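Local structure of alanine glyoxylate transaminase (Thermococcus litoralis, 2ZC0) at the interface of chains A and B and the interface of chains A and C. The protein catalyses the pyridoxal-phosphate-dependent transfer of the amino group of alanine to glyoxylate, giving pyruvate and glycine. Sequence-based numbering; all coordinates share one arbitrary frame. Chains: chain A/B/C, Alanine glyoxylate transaminase.

Contact 1: the interface of chains A and B. Residues chain A 14, 112, 134, 137-138, 141; chain B 116, 271, 274-275.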
loop_
_atom_site.group_PDB
_atom_site.type_symbol
_atom_site.label_atom_id
_atom_site.label_comp_id
_atom_site.label_asym_id
_atom_site.label_seq_id
_atom_site.Cartn_x
_atom_site.Cartn_y
_atom_site.Cartn_z
ATOM N N ILE A 14 4.292 -6.078 11.235
ATOM C CA ILE A 14 5.059 -5.826 12.453
ATOM C C ILE A 14 5.150 -7.122 13.249
ATOM O O ILE A 14 4.132 -7.733 13.564
ATOM C CB ILE A 14 4.373 -4.775 13.353
ATOM C CG1 ILE A 14 4.266 -3.443 12.620
ATOM C CG2 ILE A 14 5.158 -4.599 14.642
ATOM C CD1 ILE A 14 3.339 -2.486 13.302
ATOM N N ASP A 112 14.641 4.686 9.314
ATOM C CA ASP A 112 13.185 4.635 9.192
ATOM C C ASP A 112 12.726 5.740 8.226
ATOM O O ASP A 112 11.892 5.510 7.345
ATOM C CB ASP A 112 12.545 4.813 10.580
ATOM C CG ASP A 112 11.028 4.929 10.524
ATOM O OD1 ASP A 112 10.533 6.075 10.583
ATOM O OD2 ASP A 112 10.340 3.898 10.412
ATOM N N ASN A 134 17.295 -4.777 13.732
ATOM C CA ASN A 134 16.378 -3.665 13.730
ATOM C C ASN A 134 16.158 -3.067 12.365
ATOM O O ASN A 134 15.062 -2.616 12.075
ATOM C CB ASN A 134 16.791 -2.614 14.746
ATOM C CG ASN A 134 16.063 -2.810 16.056
ATOM O OD1 ASN A 134 15.814 -3.945 16.456
ATOM N ND2 ASN A 134 15.707 -1.725 16.720
ATOM N N LEU A 137 13.812 -5.523 10.504
ATOM C CA LEU A 137 12.469 -5.379 11.069
ATOM C C LEU A 137 11.862 -4.056 10.564
ATOM O O LEU A 137 10.721 -4.019 10.112
ATOM C CB LEU A 137 12.558 -5.395 12.608
ATOM C CG LEU A 137 12.069 -6.590 13.453
ATOM C CD1 LEU A 137 12.068 -7.879 12.671
ATOM C CD2 LEU A 137 12.899 -6.692 14.707
ATOM N N ALA A 138 12.644 -2.983 10.615
ATOM C CA ALA A 138 12.174 -1.679 10.166
ATOM C C ALA A 138 11.729 -1.721 8.712
ATOM O O ALA A 138 10.652 -1.235 8.384
ATOM C CB ALA A 138 13.264 -0.615 10.340
ATOM N N GLN A 141 8.500 -4.058 8.149
ATOM C CA GLN A 141 7.207 -3.550 8.593
ATOM C C GLN A 141 6.777 -2.413 7.669
ATOM O O GLN A 141 5.666 -1.915 7.763
ATOM C CB GLN A 141 7.205 -3.124 10.072
ATOM C CG GLN A 141 8.223 -2.123 10.492
ATOM C CD GLN A 141 8.250 -1.952 12.002
ATOM O OE1 GLN A 141 7.886 -2.862 12.746
ATOM N NE2 GLN A 141 8.689 -0.798 12.457
ATOM N N ARG B 116 0.666 4.651 11.878
ATOM C CA ARG B 116 1.292 3.481 11.269
ATOM C C ARG B 116 0.622 2.155 11.616
ATOM O O ARG B 116 0.615 1.224 10.816
ATOM C CB ARG B 116 2.763 3.415 11.666
ATOM C CG ARG B 116 3.578 4.590 11.145
ATOM C CD ARG B 116 5.049 4.365 11.394
ATOM N NE ARG B 116 5.441 3.072 10.847
ATOM C CZ ARG B 116 6.670 2.756 10.464
ATOM N NH1 ARG B 116 7.652 3.657 10.566
ATOM N NH2 ARG B 116 6.893 1.540 9.982
ATOM N N GLN B 271 6.478 -2.338 17.034
ATOM C CA GLN B 271 7.079 -1.561 15.950
ATOM C C GLN B 271 8.044 -0.461 16.400
ATOM O O GLN B 271 8.892 -0.025 15.624
ATOM C CB GLN B 271 5.983 -0.903 15.102
ATOM C CG GLN B 271 5.329 0.335 15.775
ATOM C CD GLN B 271 4.301 1.058 14.894
ATOM O OE1 GLN B 271 4.208 0.828 13.697
ATOM N NE2 GLN B 271 3.543 1.947 15.499
ATOM N N PRO B 274 12.417 -0.488 16.264
ATOM C CA PRO B 274 12.945 -0.321 14.909
ATOM C C PRO B 274 12.729 1.074 14.296
ATOM O O PRO B 274 13.304 1.376 13.242
ATOM C CB PRO B 274 12.239 -1.429 14.114
ATOM C CG PRO B 274 11.870 -2.452 15.168
ATOM C CD PRO B 274 11.432 -1.584 16.307
ATOM N N ILE B 275 11.911 1.931 14.909
ATOM C CA ILE B 275 11.778 3.253 14.316
ATOM C C ILE B 275 12.474 4.371 15.099
ATOM O O ILE B 275 13.096 5.238 14.489
ATOM C CB ILE B 275 10.304 3.654 13.997
ATOM C CG1 ILE B 275 9.881 4.823 14.865
ATOM C CG2 ILE B 275 9.378 2.468 14.101
ATOM C CD1 ILE B 275 8.779 5.602 14.237
HETATM O O HOH W 1 9.512 0.668 10.083
HETATM O O HOH W 2 7.485 6.251 11.297
#
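Helices 106-118 and 133-140 of chain A, with A:Gln141 just after the second and A:Ile14 from a loop, meet helices 106-118 and 262-276 of chain B. The site is part of the two-fold homodimer interface. A:Asp112 and B:Arg116 reach tip to tip and form a salt bridge, with NH1 of the guanidinium 2.7 Å from carboxylate oxygen OD2. The two planes are nearly coplanar, 21° apart, and OD2 uses its syn lone pair. B:Arg116 gets there through a bend at chi3 (53°). Water 2 joins NH1 to the other oxygen, OD1, and would help keep the carboxylate from turning. Water 1 ties B:Arg116 NH2 to A:Gln141 NE2 and to the backbone O of A:Ala138.

A:Gln141 also crosses B:Gln271 at about a right angle. A:Gln141 NE2 gives a nearly straight hydrogen bond (174°) to the backbone O of B:Gln271, at 3.3 Å, on a lone pair of that carbonyl. Water 1 and the carbonyl of B:Gln271, both near the amide plane of A:Gln141, would fix its rotation. B:Pro274 sets its ring against helix 133-140, with CG 4.0 Å from A:Leu137 CB. B:Ile275 lies alongside A:Asp112 and packs beside the salt bridge, its CB 3.8 Å from A:Asp112 CG. A:Ile14 closes the other end of the patch, its CD1 3.6 Å from B:Gln271 CB.

Contact 2: the interface of chains A and B. Residues chain A 42, 108, 132, 247, 251-252, 254; chain B 70-71, 276-278.
B:Tyr71, A:Arg254 and A:Thr251 meet where chain B reaches the cofactor pocket of chain A, which A:Thr108, A:Tyr132, A:Lys247, A:Thr251 and A:Arg254 help to line. A:Lys247 is the Schiff-base lysine of this family, released here because the cofactor is in its 4'-amino form. The phenol ring of B:Tyr71 is sandwiched. Methyl CG2 of A:Thr251 sits over the centre of one face, 3.5 Å from B:Tyr71 CG, and B:Phe277 CE2 lies over the other. B:Tyr71 OH comes within 3.1 Å of A:Thr251 OG1, but A:Thr251 OG1 also crowds the ring, which makes a hydrogen bond doubtful.

A:Arg254, probably a phosphate-binding arginine, bends at chi2 (-73°) and chi3 (67°), which turns its guanidinium across B:Tyr71 and B:Phe277. A:Arg254 NH2 meets the backbone O of B:Asp276, last in helix 262-276, at 2.9 Å in a bent hydrogen bond from above the carbonyl plane. A:Arg254 NH1 donates to A:Thr251 O at 3.1 Å. An alanine in place of A:Arg254 would remove both donors, and would probably leave these carbonyls without mates and open a gap beside the B:Tyr71 ring. A:Thr108 crosses B:Phe277 at about a right angle, with A:Thr108 OG1 3.6 Å from B:Phe277 CD1.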
loop_
_atom_site.group_PDB
_atom_site.type_symbol
_atom_site.label_atom_id
_atom_site.label_comp_id
_atom_site.label_asym_id
_atom_site.label_seq_id
_atom_site.Cartn_x
_atom_site.Cartn_y
_atom_site.Cartn_z
ATOM N N GLY A 42 23.683 -3.485 22.773
ATOM C CA GLY A 42 24.759 -2.787 22.105
ATOM C C GLY A 42 25.051 -1.395 22.641
ATOM O O GLY A 42 25.194 -0.443 21.873
ATOM N N THR A 108 18.706 4.830 13.854
ATOM C CA THR A 108 17.421 4.149 13.691
ATOM C C THR A 108 16.432 5.059 12.968
ATOM O O THR A 108 15.840 4.673 11.970
ATOM C CB THR A 108 16.798 3.759 15.064
ATOM O OG1 THR A 108 17.688 2.888 15.772
ATOM C CG2 THR A 108 15.453 3.047 14.869
ATOM N N TYR A 132 21.878 -6.274 10.773
ATOM C CA TYR A 132 21.318 -5.685 11.998
ATOM C C TYR A 132 19.802 -5.945 12.041
ATOM O O TYR A 132 19.075 -5.432 11.199
ATOM C CB TYR A 132 21.597 -4.176 12.000
ATOM C CG TYR A 132 21.099 -3.443 13.223
ATOM C CD1 TYR A 132 20.635 -2.125 13.125
ATOM C CD2 TYR A 132 21.064 -4.067 14.471
ATOM C CE1 TYR A 132 20.141 -1.448 14.234
ATOM C CE2 TYR A 132 20.574 -3.401 15.593
ATOM C CZ TYR A 132 20.112 -2.090 15.465
ATOM O OH TYR A 132 19.607 -1.431 16.564
ATOM N N LYS A 247 27.438 5.761 19.530
ATOM C CA LYS A 247 28.544 4.958 20.057
ATOM C C LYS A 247 29.714 5.807 20.548
ATOM O O LYS A 247 30.710 5.275 21.028
ATOM C CB LYS A 247 29.046 3.965 19.004
ATOM C CG LYS A 247 27.935 3.177 18.320
ATOM C CD LYS A 247 27.073 2.440 19.329
ATOM C CE LYS A 247 25.688 2.164 18.756
ATOM N NZ LYS A 247 25.740 1.365 17.499
ATOM N N THR A 251 24.656 6.348 23.497
ATOM C CA THR A 251 23.577 5.712 22.775
ATOM C C THR A 251 22.154 6.200 23.125
ATOM O O THR A 251 21.234 6.025 22.330
ATOM C CB THR A 251 23.697 4.201 22.985
ATOM O OG1 THR A 251 23.396 3.516 21.767
ATOM C CG2 THR A 251 22.788 3.750 24.076
ATOM N N GLY A 252 21.981 6.822 24.290
ATOM C CA GLY A 252 20.663 7.296 24.686
ATOM C C GLY A 252 20.304 8.744 24.339
ATOM O O GLY A 252 19.200 9.190 24.649
ATOM N N ARG A 254 20.102 9.883 21.277
ATOM C CA ARG A 254 19.287 9.848 20.066
ATOM C C ARG A 254 19.741 10.928 19.080
ATOM O O ARG A 254 18.933 11.745 18.648
ATOM C CB ARG A 254 17.791 10.076 20.412
ATOM C CG ARG A 254 17.185 9.171 21.511
ATOM C CD ARG A 254 16.972 7.746 21.015
ATOM N NE ARG A 254 18.252 7.117 20.769
ATOM C CZ ARG A 254 18.545 6.338 19.734
ATOM N NH1 ARG A 254 19.775 5.841 19.640
ATOM N NH2 ARG A 254 17.632 6.049 18.808
ATOM N N MET B 70 22.663 5.558 28.099
ATOM C CA MET B 70 22.433 4.339 27.341
ATOM C C MET B 70 20.987 4.166 26.890
ATOM O O MET B 70 20.103 4.922 27.289
ATOM C CB MET B 70 22.813 3.116 28.184
ATOM C CG MET B 70 24.259 3.057 28.685
ATOM S SD MET B 70 24.465 1.525 29.608
ATOM C CE MET B 70 23.980 2.039 31.234
ATOM N N TYR B 71 20.748 3.153 26.063
ATOM C CA TYR B 71 19.396 2.868 25.597
ATOM C C TYR B 71 18.488 2.626 26.785
ATOM O O TYR B 71 18.945 2.365 27.901
ATOM C CB TYR B 71 19.351 1.602 24.739
ATOM C CG TYR B 71 20.001 1.710 23.384
ATOM C CD1 TYR B 71 19.622 2.697 22.477
ATOM C CD2 TYR B 71 20.990 0.804 22.999
ATOM C CE1 TYR B 71 20.214 2.775 21.219
ATOM C CE2 TYR B 71 21.585 0.875 21.757
ATOM C CZ TYR B 71 21.197 1.857 20.872
ATOM O OH TYR B 71 21.818 1.917 19.650
ATOM N N ASP B 276 12.385 4.371 16.427
ATOM C CA ASP B 276 13.100 5.395 17.193
ATOM C C ASP B 276 14.007 4.776 18.263
ATOM O O ASP B 276 14.798 5.473 18.890
ATOM C CB ASP B 276 12.139 6.409 17.864
ATOM C CG ASP B 276 11.390 5.844 19.070
ATOM O OD1 ASP B 276 11.860 4.871 19.700
ATOM O OD2 ASP B 276 10.318 6.403 19.406
ATOM N N PHE B 277 13.896 3.461 18.427
ATOM C CA PHE B 277 14.632 2.699 19.442
ATOM C C PHE B 277 14.110 3.057 20.836
ATOM O O PHE B 277 13.655 2.183 21.561
ATOM C CB PHE B 277 16.148 2.931 19.386
ATOM C CG PHE B 277 16.946 1.709 19.769
ATOM C CD1 PHE B 277 17.578 0.950 18.800
ATOM C CD2 PHE B 277 17.011 1.283 21.100
ATOM C CE1 PHE B 277 18.268 -0.221 19.137
ATOM C CE2 PHE B 277 17.692 0.121 21.449
ATOM C CZ PHE B 277 18.325 -0.637 20.465
ATOM N N CYS B 278 14.180 4.332 21.207
ATOM C CA CYS B 278 13.660 4.777 22.500
ATOM C C CYS B 278 13.710 6.288 22.579
ATOM O O CYS B 278 14.433 6.938 21.829
ATOM C CB CYS B 278 14.469 4.195 23.665
ATOM S SG CYS B 278 16.115 4.919 23.870
#

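Contact 3: the interface of chains A and C. Residues chain A 169, 172-174, 207; chain C 2, 4-5.
A:Lys169 runs extended as far as CE, then bends at chi4 (-65°) to bring NZ to C:Asp2. CG of C:Asp2 is anti to its backbone N (chi1 -173°), which carries the carboxylate toward chain A. The two side chains cross at about a right angle and form a salt bridge, with A:Lys169 NZ 3.0 Å from C:Asp2 OD1, on the syn lone pair of OD1. C:Asp2 OD2 accepts the backbone N of C:Thr4 at 3.1 Å, from above the carboxylate plane, and so caps the start of 3-10 helix 3-6. This second bond may help to steady the carboxylate in front of the lysine.

C:Thr4 sits between the end of helix 158-170 and the loop that follows it. Methyl C:Thr4 CG2 lies 3.5 Å from A:Lys169 NZ. Hydroxyl C:Thr4 OG1 makes a weak hydrogen bond to the backbone O of A:Gln173, at 3.4 Å. The stem of A:Lys174 packs on the backbone of C:Thr4, with CB 3.7 Å from O.

This patch belongs to a two-fold contact in the deposited tetramer. The protein is a homodimer, so the A-C contact may be a feature of the crystal; the structure alone does not show whether it forms in solution. At its rim, the extended C:Lys5 side chain places CE 3.8 Å from the backbone O of A:Tyr207.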
loop_
_atom_site.group_PDB
_atom_site.type_symbol
_atom_site.label_atom_id
_atom_site.label_comp_id
_atom_site.label_asym_id
_atom_site.label_seq_id
_atom_site.Cartn_x
_atom_site.Cartn_y
_atom_site.Cartn_z
ATOM N N LYS A 169 16.625 -10.365 -10.951
ATOM C CA LYS A 169 16.178 -9.826 -12.228
ATOM C C LYS A 169 15.689 -10.913 -13.176
ATOM O O LYS A 169 14.762 -10.689 -13.953
ATOM C CB LYS A 169 17.292 -8.991 -12.859
ATOM C CG LYS A 169 17.690 -7.807 -11.973
ATOM C CD LYS A 169 18.725 -6.916 -12.633
ATOM C CE LYS A 169 19.004 -5.664 -11.801
ATOM N NZ LYS A 169 17.814 -4.750 -11.686
ATOM N N GLY A 172 12.282 -11.563 -12.571
ATOM C CA GLY A 172 11.452 -10.400 -12.822
ATOM C C GLY A 172 11.206 -9.591 -11.557
ATOM O O GLY A 172 10.259 -8.820 -11.489
ATOM N N GLN A 173 12.064 -9.770 -10.557
ATOM C CA GLN A 173 11.930 -9.067 -9.290
ATOM C C GLN A 173 12.500 -7.656 -9.352
ATOM O O GLN A 173 13.540 -7.412 -9.965
ATOM C CB GLN A 173 12.634 -9.836 -8.159
ATOM C CG GLN A 173 12.002 -11.178 -7.814
ATOM C CD GLN A 173 10.712 -11.045 -7.014
ATOM O OE1 GLN A 173 10.722 -10.593 -5.861
ATOM N NE2 GLN A 173 9.598 -11.445 -7.619
ATOM N N LYS A 174 11.824 -6.733 -8.684
ATOM C CA LYS A 174 12.282 -5.359 -8.649
ATOM C C LYS A 174 13.084 -5.092 -7.389
ATOM O O LYS A 174 12.636 -5.370 -6.280
ATOM C CB LYS A 174 11.104 -4.404 -8.697
ATOM C CG LYS A 174 11.488 -2.976 -8.379
ATOM C CD LYS A 174 10.248 -2.131 -8.250
ATOM C CE LYS A 174 10.567 -0.729 -7.809
ATOM N NZ LYS A 174 9.319 -0.116 -7.257
ATOM N N TYR A 207 24.230 -1.799 -12.179
ATOM C CA TYR A 207 22.810 -2.130 -12.165
ATOM C C TYR A 207 21.930 -0.950 -11.796
ATOM O O TYR A 207 20.707 -1.080 -11.711
ATOM C CB TYR A 207 22.571 -3.292 -11.209
ATOM C CG TYR A 207 23.189 -4.580 -11.698
ATOM C CD1 TYR A 207 22.546 -5.365 -12.658
ATOM C CD2 TYR A 207 24.439 -4.995 -11.237
ATOM C CE1 TYR A 207 23.136 -6.532 -13.148
ATOM C CE2 TYR A 207 25.038 -6.163 -11.725
ATOM C CZ TYR A 207 24.377 -6.918 -12.677
ATOM O OH TYR A 207 24.957 -8.059 -13.157
ATOM N N ASP C 2 16.322 -2.839 -19.195
ATOM C CA ASP C 2 15.881 -3.477 -17.952
ATOM C C ASP C 2 14.520 -2.928 -17.524
ATOM O O ASP C 2 14.441 -1.908 -16.842
ATOM C CB ASP C 2 16.899 -3.232 -16.829
ATOM C CG ASP C 2 16.579 -4.025 -15.561
ATOM O OD1 ASP C 2 17.261 -3.824 -14.529
ATOM O OD2 ASP C 2 15.646 -4.854 -15.597
ATOM N N THR C 4 12.609 -4.166 -15.438
ATOM C CA THR C 4 12.452 -4.478 -14.026
ATOM C C THR C 4 12.425 -3.213 -13.166
ATOM O O THR C 4 11.797 -3.182 -12.106
ATOM C CB THR C 4 13.595 -5.436 -13.595
ATOM O OG1 THR C 4 13.050 -6.722 -13.280
ATOM C CG2 THR C 4 14.368 -4.886 -12.431
ATOM N N LYS C 5 13.102 -2.171 -13.633
ATOM C CA LYS C 5 13.152 -0.900 -12.925
ATOM C C LYS C 5 11.821 -0.144 -12.980
ATOM O O LYS C 5 11.591 0.748 -12.173
ATOM C CB LYS C 5 14.215 0.017 -13.530
ATOM C CG LYS C 5 15.656 -0.389 -13.325
ATOM C CD LYS C 5 16.545 0.575 -14.100
ATOM C CE LYS C 5 18.009 0.223 -13.976
ATOM N NZ LYS C 5 18.865 1.156 -14.791
#

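Contact 1 and contact 2 are neighbours in the A-B dimer, with the centres of their C-alpha atoms about 14 Å apart. They share helix 106-118 of chain A and helix 262-276 of chain B, whose residues B:Ile275 and B:Asp276 fall in successive contacts. Packing in contact 1 may therefore help place the residues that chain B brings to the cofactor pocket in contact 2. Contact 3 lies about 26 Å from contact 1 and 35 Å from contact 2, measured the same way. It shares no residue with them and joins chain A to another subunit, away from the cofactor-pocket residues of contact 2.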